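Local coordinates for protein SPI-1 type 3 secretion system pilotin (Salmonella typhimurium, PDB 6XFJ) that acts as the pilot lipoprotein that brings the secretin InvG to the outer membrane, a step in building the type III secretion injectisome, at residues D46-E60 with I68-Q80. Sequence-based numbering, arbitrary orientation.
Sequences DEEQLMTEFKKVLLE and IYQTLLAAHERLQ. With NA (sodium ion), chain V; CD (cadmium ion), chain P.
Arg78 reaches from helix 68-80 past Val57 to Glu60, a span that suits a long chain with an apolar stem and a charged tip. Its CB and CD pass near Glu53 OE1, the extended chain carries NE past Val57 CG2, and that same methyl lies 3.5 Å above one face of the guanidinium, toward its rim. At the tip, NH2 donates to Glu60 OE1 in a nearly straight bond (173°); its 2.5 Å is unusually short and the exact length doubtful. NH1 gives a second bond, 3.0 Å to Glu60 OE2, which it meets from above the carboxylate plane. NH1 also donates to a water that in turn bonds Glu53 O and OE1, while Lys56 bridges to the Glu53 carboxylate.

Beneath this polar border the helices, 8.3 Å apart at their axes and crossing at 118°, pack knobs into holes. Ala75 suits the crossing because a lone methyl lets the backbones close in: its CB stands 3.6 Å from Phe54 N. Larger apolar side chains fill the holes. A chi1 of 179° turns the Phe54 ring away from its own backbone N and in among Ile68, Thr71, Leu72 and Ala75. Leu72 CD2 sits 3.8 Å from the ring centroid in a CH-pi contact, Leu58 CD1 meets the opposite face, and Thr71 OG1, at the edge, is hydrogen-bonded to Ser67 O. Leu79 fits among Asp46, Gln49, Leu50 and Glu53, its CD2 3.4 Å from Glu53 CG.

Apolar packing thus joins the last two helices of this all-helical pilotin domain, bordered by paired charges and water.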
loop_
_atom_site.group_PDB
_atom_site.type_symbol
_atom_site.label_atom_id
_atom_site.label_comp_id
_atom_site.label_asym_id
_atom_site.label_seq_id
_atom_site.Cartn_x
_atom_site.Cartn_y
_atom_site.Cartn_z
ATOM N N ASP B 46 -14.790 7.592 17.710
ATOM C CA ASP B 46 -14.615 6.339 16.934
ATOM C C ASP B 46 -13.365 6.430 16.056
ATOM O O ASP B 46 -12.694 5.432 15.872
ATOM C CB ASP B 46 -15.854 6.028 16.111
ATOM C CG ASP B 46 -17.054 5.548 16.921
ATOM O OD1 ASP B 46 -16.887 5.237 18.128
ATOM O OD2 ASP B 46 -18.141 5.457 16.339
ATOM N N GLU B 47 -13.106 7.609 15.492
ATOM C CA GLU B 47 -11.929 7.793 14.618
ATOM C C GLU B 47 -10.656 7.639 15.432
ATOM O O GLU B 47 -9.707 7.061 14.942
ATOM C CB GLU B 47 -11.989 9.141 13.911
ATOM C CG GLU B 47 -10.809 9.412 13.006
ATOM C CD GLU B 47 -10.637 8.428 11.836
ATOM O OE1 GLU B 47 -11.478 7.555 11.665
ATOM O OE2 GLU B 47 -9.629 8.547 11.075
ATOM N N GLU B 48 -10.679 8.111 16.683
ATOM C CA GLU B 48 -9.494 8.001 17.561
ATOM C C GLU B 48 -9.262 6.517 17.798
ATOM O O GLU B 48 -8.077 6.064 17.771
ATOM C CB GLU B 48 -9.715 8.678 18.910
ATOM C CG GLU B 48 -9.720 10.200 18.921
ATOM C CD GLU B 48 -10.089 10.853 20.257
ATOM O OE1 GLU B 48 -10.172 10.130 21.274
ATOM O OE2 GLU B 48 -10.224 12.078 20.268
ATOM N N GLN B 49 -10.308 5.768 18.108
ATOM C CA GLN B 49 -10.203 4.331 18.330
ATOM C C GLN B 49 -9.675 3.659 17.068
ATOM O O GLN B 49 -8.845 2.775 17.185
ATOM C CB GLN B 49 -11.489 3.695 18.822
ATOM C CG GLN B 49 -11.900 4.155 20.212
ATOM C CD GLN B 49 -13.182 3.474 20.633
ATOM O OE1 GLN B 49 -13.463 2.344 20.248
ATOM N NE2 GLN B 49 -13.978 4.156 21.439
ATOM N N LEU B 50 -10.190 4.031 15.897
ATOM C CA LEU B 50 -9.695 3.410 14.662
ATOM C C LEU B 50 -8.208 3.697 14.443
ATOM O O LEU B 50 -7.487 2.789 14.068
ATOM C CB LEU B 50 -10.527 3.925 13.490
ATOM C CG LEU B 50 -10.114 3.325 12.163
ATOM C CD1 LEU B 50 -10.553 1.895 12.086
ATOM C CD2 LEU B 50 -10.768 4.157 11.062
ATOM N N MET B 51 -7.784 4.952 14.620
ATOM C CA MET B 51 -6.369 5.316 14.422
ATOM C C MET B 51 -5.482 4.533 15.431
ATOM O O MET B 51 -4.397 4.066 15.055
ATOM C CB MET B 51 -6.128 6.825 14.531
ATOM C CG MET B 51 -6.708 7.605 13.386
ATOM S SD MET B 51 -6.053 7.121 11.760
ATOM C CE MET B 51 -7.288 5.926 11.216
ATOM N N THR B 52 -5.898 4.351 16.687
ATOM C CA THR B 52 -5.125 3.507 17.638
ATOM C C THR B 52 -5.021 2.077 17.091
ATOM O O THR B 52 -3.871 1.510 17.079
ATOM C CB THR B 52 -5.812 3.480 19.001
ATOM O OG1 THR B 52 -5.783 4.833 19.455
ATOM C CG2 THR B 52 -5.147 2.553 19.993
ATOM N N GLU B 53 -6.141 1.493 16.625
ATOM C CA GLU B 53 -6.091 0.083 16.161
ATOM C C GLU B 53 -5.241 0.024 14.896
ATOM O O GLU B 53 -4.506 -0.936 14.713
ATOM C CB GLU B 53 -7.474 -0.502 15.915
ATOM C CG GLU B 53 -8.290 -0.900 17.090
ATOM C CD GLU B 53 -7.579 -1.811 18.067
ATOM O OE1 GLU B 53 -7.044 -2.867 17.673
ATOM O OE2 GLU B 53 -7.580 -1.465 19.220
ATOM N N PHE B 54 -5.346 1.037 14.026
ATOM C CA PHE B 54 -4.567 1.099 12.779
ATOM C C PHE B 54 -3.054 1.146 13.042
ATOM O O PHE B 54 -2.283 0.409 12.435
ATOM C CB PHE B 54 -5.068 2.335 12.033
ATOM C CG PHE B 54 -4.392 2.619 10.707
ATOM C CD1 PHE B 54 -4.347 1.704 9.641
ATOM C CD2 PHE B 54 -3.911 3.886 10.489
ATOM C CE1 PHE B 54 -3.797 2.077 8.424
ATOM C CE2 PHE B 54 -3.369 4.251 9.278
ATOM C CZ PHE B 54 -3.348 3.350 8.240
ATOM N N LYS B 55 -2.673 1.982 14.013
ATOM C CA LYS B 55 -1.248 2.093 14.391
ATOM C C LYS B 55 -0.780 0.754 14.982
ATOM O O LYS B 55 0.386 0.376 14.744
ATOM C CB LYS B 55 -1.095 3.272 15.348
ATOM C CG LYS B 55 -1.195 4.605 14.642
ATOM C CD LYS B 55 -1.177 5.692 15.691
ATOM C CE LYS B 55 -1.508 7.063 15.181
ATOM N NZ LYS B 55 -1.637 8.005 16.318
ATOM N N LYS B 56 -1.637 0.043 15.695
ATOM C CA LYS B 56 -1.223 -1.296 16.177
ATOM C C LYS B 56 -1.086 -2.279 15.014
ATOM O O LYS B 56 -0.144 -3.080 14.990
ATOM C CB LYS B 56 -2.200 -1.830 17.198
ATOM C CG LYS B 56 -2.131 -1.112 18.538
ATOM C CD LYS B 56 -2.843 -1.837 19.623
ATOM C CE LYS B 56 -4.311 -1.673 19.499
ATOM N NZ LYS B 56 -5.027 -2.587 20.426
ATOM N N VAL B 57 -2.031 -2.261 14.076
ATOM C CA VAL B 57 -1.958 -3.196 12.939
ATOM C C VAL B 57 -0.639 -2.966 12.200
ATOM O O VAL B 57 0.026 -3.926 11.794
ATOM C CB VAL B 57 -3.151 -2.971 11.988
ATOM C CG1 VAL B 57 -2.945 -3.643 10.638
ATOM C CG2 VAL B 57 -4.457 -3.421 12.626
ATOM N N LEU B 58 -0.271 -1.727 12.012
ATOM C CA LEU B 58 0.913 -1.433 11.197
ATOM C C LEU B 58 2.208 -1.853 11.893
ATOM O O LEU B 58 3.228 -1.940 11.219
ATOM C CB LEU B 58 0.934 0.029 10.810
ATOM C CG LEU B 58 -0.191 0.464 9.871
ATOM C CD1 LEU B 58 -0.021 1.955 9.628
ATOM C CD2 LEU B 58 -0.220 -0.321 8.547
ATOM N N LEU B 59 2.173 -2.161 13.181
ATOM C CA LEU B 59 3.374 -2.634 13.921
ATOM C C LEU B 59 3.567 -4.131 13.692
ATOM O O LEU B 59 4.647 -4.661 13.983
ATOM C CB LEU B 59 3.213 -2.345 15.412
ATOM C CG LEU B 59 3.523 -0.913 15.810
ATOM C CD1 LEU B 59 3.091 -0.660 17.258
ATOM C CD2 LEU B 59 5.000 -0.636 15.694
ATOM N N GLU B 60 2.544 -4.843 13.247
ATOM C CA GLU B 60 2.576 -6.308 13.176
ATOM C C GLU B 60 3.357 -6.773 11.963
ATOM O O GLU B 60 3.018 -6.383 10.862
ATOM C CB GLU B 60 1.179 -6.857 13.267
ATOM C CG GLU B 60 0.553 -6.381 14.539
ATOM C CD GLU B 60 -0.832 -6.905 14.775
ATOM O OE1 GLU B 60 -1.399 -7.392 13.788
ATOM O OE2 GLU B 60 -1.323 -6.801 15.944
ATOM N N ILE B 68 -2.950 0.100 2.635
ATOM C CA ILE B 68 -3.698 0.959 3.587
ATOM C C ILE B 68 -5.149 0.511 3.630
ATOM O O ILE B 68 -5.746 0.573 4.683
ATOM C CB ILE B 68 -3.492 2.437 3.319
ATOM C CG1 ILE B 68 -3.871 3.226 4.571
ATOM C CG2 ILE B 68 -4.273 2.866 2.041
ATOM C CD1 ILE B 68 -3.573 4.675 4.451
ATOM N N TYR B 69 -5.763 0.134 2.488
ATOM C CA TYR B 69 -7.171 -0.268 2.541
ATOM C C TYR B 69 -7.301 -1.472 3.487
ATOM O O TYR B 69 -8.192 -1.533 4.316
ATOM C CB TYR B 69 -7.693 -0.583 1.126
ATOM C CG TYR B 69 -9.153 -0.943 1.163
ATOM C CD1 TYR B 69 -10.156 0.024 1.129
ATOM C CD2 TYR B 69 -9.540 -2.260 1.290
ATOM C CE1 TYR B 69 -11.484 -0.286 1.287
ATOM C CE2 TYR B 69 -10.897 -2.578 1.381
ATOM C CZ TYR B 69 -11.876 -1.595 1.387
ATOM O OH TYR B 69 -13.195 -1.929 1.466
ATOM N N GLN B 70 -6.462 -2.466 3.260
ATOM C CA GLN B 70 -6.538 -3.754 4.004
ATOM C C GLN B 70 -6.253 -3.515 5.500
ATOM O O GLN B 70 -6.892 -4.130 6.321
ATOM C CB GLN B 70 -5.508 -4.724 3.465
ATOM C CG GLN B 70 -5.882 -5.187 2.053
ATOM C CD GLN B 70 -4.740 -5.668 1.200
ATOM O OE1 GLN B 70 -3.603 -5.739 1.633
ATOM N NE2 GLN B 70 -5.014 -5.961 -0.091
ATOM N N THR B 71 -5.342 -2.593 5.800
ATOM C CA THR B 71 -5.014 -2.354 7.226
ATOM C C THR B 71 -6.033 -1.466 7.908
ATOM O O THR B 71 -6.307 -1.686 9.091
ATOM C CB THR B 71 -3.594 -1.864 7.352
ATOM O OG1 THR B 71 -3.383 -0.721 6.564
ATOM C CG2 THR B 71 -2.614 -2.958 6.980
ATOM N N LEU B 72 -6.612 -0.487 7.248
ATOM C CA LEU B 72 -7.782 0.244 7.803
ATOM C C LEU B 72 -8.925 -0.733 8.076
ATOM O O LEU B 72 -9.590 -0.663 9.081
ATOM C CB LEU B 72 -8.198 1.393 6.892
ATOM C CG LEU B 72 -7.293 2.612 6.870
ATOM C CD1 LEU B 72 -7.604 3.519 5.722
ATOM C CD2 LEU B 72 -7.389 3.390 8.200
ATOM N N LEU B 73 -9.177 -1.611 7.097
ATOM C CA LEU B 73 -10.309 -2.548 7.235
ATOM C C LEU B 73 -10.030 -3.502 8.414
ATOM O O LEU B 73 -10.917 -3.758 9.187
ATOM C CB LEU B 73 -10.505 -3.305 5.928
ATOM C CG LEU B 73 -11.802 -4.095 5.808
ATOM C CD1 LEU B 73 -13.020 -3.215 5.838
ATOM C CD2 LEU B 73 -11.797 -4.895 4.533
ATOM N N ALA B 74 -8.793 -4.002 8.518
ATOM C CA ALA B 74 -8.401 -4.826 9.689
ATOM C C ALA B 74 -8.608 -4.072 11.011
ATOM O O ALA B 74 -9.145 -4.667 11.951
ATOM C CB ALA B 74 -6.990 -5.304 9.561
ATOM N N ALA B 75 -8.246 -2.808 11.047
ATOM C CA ALA B 75 -8.420 -1.987 12.263
ATOM C C ALA B 75 -9.909 -1.872 12.606
ATOM O O ALA B 75 -10.281 -2.095 13.767
ATOM C CB ALA B 75 -7.773 -0.655 12.044
ATOM N N HIS B 76 -10.721 -1.655 11.571
ATOM C CA HIS B 76 -12.168 -1.545 11.762
ATOM C C HIS B 76 -12.689 -2.862 12.319
ATOM O O HIS B 76 -13.532 -2.850 13.224
ATOM C CB HIS B 76 -12.768 -1.183 10.425
ATOM C CG HIS B 76 -14.232 -1.304 10.360
ATOM N ND1 HIS B 76 -15.078 -0.437 10.994
ATOM C CD2 HIS B 76 -15.000 -2.175 9.647
ATOM C CE1 HIS B 76 -16.335 -0.770 10.698
ATOM N NE2 HIS B 76 -16.309 -1.859 9.900
ATOM N N GLU B 77 -12.312 -3.961 11.717
ATOM C CA GLU B 77 -12.815 -5.284 12.144
ATOM C C GLU B 77 -12.365 -5.620 13.547
ATOM O O GLU B 77 -13.118 -6.229 14.292
ATOM C CB GLU B 77 -12.375 -6.352 11.142
ATOM C CG GLU B 77 -13.067 -6.253 9.799
ATOM C CD GLU B 77 -12.742 -7.317 8.764
ATOM O OE1 GLU B 77 -12.423 -8.381 9.135
ATOM O OE2 GLU B 77 -12.931 -7.050 7.582
ATOM N N ARG B 78 -11.147 -5.223 13.902
ATOM C CA ARG B 78 -10.689 -5.465 15.273
ATOM C C ARG B 78 -11.587 -4.660 16.252
ATOM O O ARG B 78 -11.928 -5.180 17.344
ATOM C CB ARG B 78 -9.213 -5.114 15.476
ATOM C CG ARG B 78 -8.269 -6.056 14.747
ATOM C CD ARG B 78 -6.814 -5.656 14.934
ATOM N NE ARG B 78 -5.920 -6.540 14.210
ATOM C CZ ARG B 78 -4.605 -6.594 14.376
ATOM N NH1 ARG B 78 -4.023 -5.800 15.260
ATOM N NH2 ARG B 78 -3.888 -7.412 13.625
ATOM N N LEU B 79 -11.946 -3.421 15.916
ATOM C CA LEU B 79 -12.879 -2.630 16.743
ATOM C C LEU B 79 -14.207 -3.372 16.846
ATOM O O LEU B 79 -14.772 -3.382 17.937
ATOM C CB LEU B 79 -13.122 -1.255 16.137
ATOM C CG LEU B 79 -11.989 -0.261 16.317
ATOM C CD1 LEU B 79 -12.417 1.122 15.850
ATOM C CD2 LEU B 79 -11.571 -0.207 17.777
ATOM N N GLN B 80 -14.730 -3.886 15.729
ATOM C CA GLN B 80 -16.046 -4.540 15.764
ATOM C C GLN B 80 -16.003 -5.807 16.614
ATOM O O GLN B 80 -17.067 -6.176 17.142
ATOM C CB GLN B 80 -16.488 -4.848 14.339
ATOM C CG GLN B 80 -16.840 -3.611 13.531
ATOM C CD GLN B 80 -17.711 -3.901 12.339
ATOM O OE1 GLN B 80 -18.657 -3.173 12.042
ATOM N NE2 GLN B 80 -17.407 -4.985 11.660
HETATM NA NA NA V . -19.813 4.967 17.658
HETATM CD CD CD P . -10.745 12.058 22.521
HETATM O O HOH W 1 -5.094 -3.365 16.105
HETATM O O HOH W 2 -8.436 12.553 22.756
#